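Local coordinates for protein Lys-gingipain W83 (Porphyromonas gingivalis, PDB 3KM5) that cleaves proteins after lysine as a secreted cysteine protease and possible virulence factor, and carries adhesin domains, here the K2 domain, that are haemolytic when isolated, at residues V97-T102 against V147-G152. Residues are numbered along the deposited sequence; the frame is centred on the assembly and turned at random.
Sequences VMISKT and VDLPAG
I99 meets both L149 and P150. Its CG2 packs against CD2 of L149 at 3.8 Å, and the two side chains pass each other in opposite directions. Its CG1 lies 4.1 Å from CG of P150, with the proline CD close by. The I99 chi1 of 70° sets CG1 between the backbone N and the carbonyl carbon; CG2 lies beside the N. Both branches are used against the 147-152 segment. Two residues earlier on each segment, V97 and V147 point at each other and touch loosely, CG1 to CG1 at 4.3 Å.

The outer end of the contact is polar. K101 runs extended beyond CG across the A151-G152 backbone, with CE 3.6 Å from O of A151. NZ does not bond that oxygen directly. A water accepts from K101 NZ at 2.7 Å and donates to A151 O. A second water donates to the carbonyl oxygens of K101 and G152, so two waters bridge the segments. On the side of the chain turned from the 147-152 segment, S100 OG accepts from T102 N at 3.0 Å in an ST turn, and the same hydroxyl is hydrogen-bonded to G103 O.

V156 touches both V97 and L149, while Y82 touches both valines. D148, next to V147, forms a salt bridge with K79. Strand 95-100 belongs to the five-stranded antiparallel sheet, and strand 143-148 to the other sheet. The contact thus joins the two sheets of this cleaved adhesin domain's beta jelly roll, inner strand 95-100 to end strand 143-148, from the apolar interior out to a hydrated loop end.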
loop_
_atom_site.group_PDB
_atom_site.type_symbol
_atom_site.label_atom_id
_atom_site.label_comp_id
_atom_site.label_asym_id
_atom_site.label_seq_id
_atom_site.Cartn_x
_atom_site.Cartn_y
_atom_site.Cartn_z
ATOM N N VAL A 97 -4.896 5.833 -6.015
ATOM C CA VAL A 97 -3.924 5.479 -7.046
ATOM C C VAL A 97 -3.810 6.768 -7.888
ATOM O O VAL A 97 -4.836 7.389 -8.272
ATOM C CB VAL A 97 -4.401 4.301 -7.925
ATOM C CG1 VAL A 97 -3.438 3.979 -9.050
ATOM C CG2 VAL A 97 -4.642 3.054 -7.063
ATOM N N MET A 98 -2.579 7.211 -8.128
ATOM C CA MET A 98 -2.303 8.418 -8.873
ATOM C C MET A 98 -1.320 8.159 -9.969
ATOM O O MET A 98 -0.567 7.192 -9.946
ATOM C CB MET A 98 -1.722 9.466 -7.927
ATOM C CG MET A 98 -2.519 9.595 -6.618
ATOM S SD MET A 98 -1.888 10.919 -5.579
ATOM C CE MET A 98 -2.448 12.373 -6.428
ATOM N N ILE A 99 -1.309 9.056 -10.956
ATOM C CA ILE A 99 -0.314 8.983 -12.002
ATOM C C ILE A 99 0.406 10.309 -12.219
ATOM O O ILE A 99 -0.179 11.399 -12.048
ATOM C CB ILE A 99 -0.923 8.477 -13.350
ATOM C CG1 ILE A 99 -1.858 9.546 -13.971
ATOM C CG2 ILE A 99 -1.586 7.090 -13.170
ATOM C CD1 ILE A 99 -1.180 10.531 -15.002
ATOM N N SER A 100 1.675 10.188 -12.609
ATOM C CA SER A 100 2.439 11.325 -13.112
ATOM C C SER A 100 2.893 11.007 -14.512
ATOM O O SER A 100 3.139 9.842 -14.857
ATOM C CB SER A 100 3.664 11.547 -12.232
ATOM O OG SER A 100 4.587 12.429 -12.887
ATOM N N LYS A 101 2.965 12.050 -15.336
ATOM C CA LYS A 101 3.422 11.961 -16.731
ATOM C C LYS A 101 4.822 12.558 -16.861
ATOM O O LYS A 101 5.386 12.594 -17.965
ATOM C CB LYS A 101 2.450 12.696 -17.661
ATOM C CG LYS A 101 1.029 12.200 -17.598
ATOM C CD LYS A 101 0.114 13.040 -18.484
ATOM C CE LYS A 101 -1.271 12.451 -18.537
ATOM N NZ LYS A 101 -2.167 13.324 -19.342
ATOM N N THR A 102 5.385 13.000 -15.753
ATOM C CA THR A 102 6.617 13.813 -15.797
ATOM C C THR A 102 7.649 13.330 -14.769
ATOM O O THR A 102 8.510 12.544 -15.116
ATOM C CB THR A 102 6.310 15.311 -15.638
ATOM O OG1 THR A 102 5.610 15.576 -14.425
ATOM C CG2 THR A 102 5.474 15.812 -16.831
ATOM N N VAL A 147 -7.286 -0.701 -12.313
ATOM C CA VAL A 147 -7.413 0.729 -12.518
ATOM C C VAL A 147 -6.821 1.097 -13.872
ATOM O O VAL A 147 -5.695 0.720 -14.202
ATOM C CB VAL A 147 -6.692 1.482 -11.403
ATOM C CG1 VAL A 147 -6.659 2.990 -11.679
ATOM C CG2 VAL A 147 -7.408 1.201 -10.092
ATOM N N ASP A 148 -7.601 1.809 -14.667
ATOM C CA ASP A 148 -7.189 2.265 -15.982
ATOM C C ASP A 148 -6.126 3.376 -15.824
ATOM O O ASP A 148 -6.287 4.258 -14.997
ATOM C CB ASP A 148 -8.380 2.876 -16.747
ATOM C CG ASP A 148 -9.501 1.910 -17.047
ATOM O OD1 ASP A 148 -9.342 0.688 -16.922
ATOM O OD2 ASP A 148 -10.561 2.428 -17.468
ATOM N N LEU A 149 -5.040 3.314 -16.608
ATOM C CA LEU A 149 -4.007 4.350 -16.567
ATOM C C LEU A 149 -4.085 5.244 -17.811
ATOM O O LEU A 149 -4.112 4.718 -18.928
ATOM C CB LEU A 149 -2.626 3.737 -16.433
ATOM C CG LEU A 149 -2.439 2.792 -15.247
ATOM C CD1 LEU A 149 -1.078 2.109 -15.325
ATOM C CD2 LEU A 149 -2.574 3.543 -13.966
ATOM N N PRO A 150 -4.194 6.565 -17.616
ATOM C CA PRO A 150 -4.273 7.492 -18.756
ATOM C C PRO A 150 -3.061 7.386 -19.643
ATOM O O PRO A 150 -1.968 7.032 -19.198
ATOM C CB PRO A 150 -4.308 8.867 -18.095
ATOM C CG PRO A 150 -4.739 8.633 -16.688
ATOM C CD PRO A 150 -4.328 7.255 -16.329
ATOM N N ALA A 151 -3.265 7.675 -20.914
ATOM C CA ALA A 151 -2.171 7.720 -21.851
ATOM C C ALA A 151 -1.103 8.688 -21.364
ATOM O O ALA A 151 -1.402 9.783 -20.915
ATOM C CB ALA A 151 -2.692 8.187 -23.192
ATOM N N GLY A 152 0.133 8.293 -21.486
ATOM C CA GLY A 152 1.246 9.121 -21.011
ATOM C C GLY A 152 1.715 8.825 -19.580
ATOM O O GLY A 152 2.722 9.354 -19.136
HETATM O O HOH W 1 5.340 10.259 -19.800
HETATM O O HOH W 2 -3.597 11.616 -20.829
#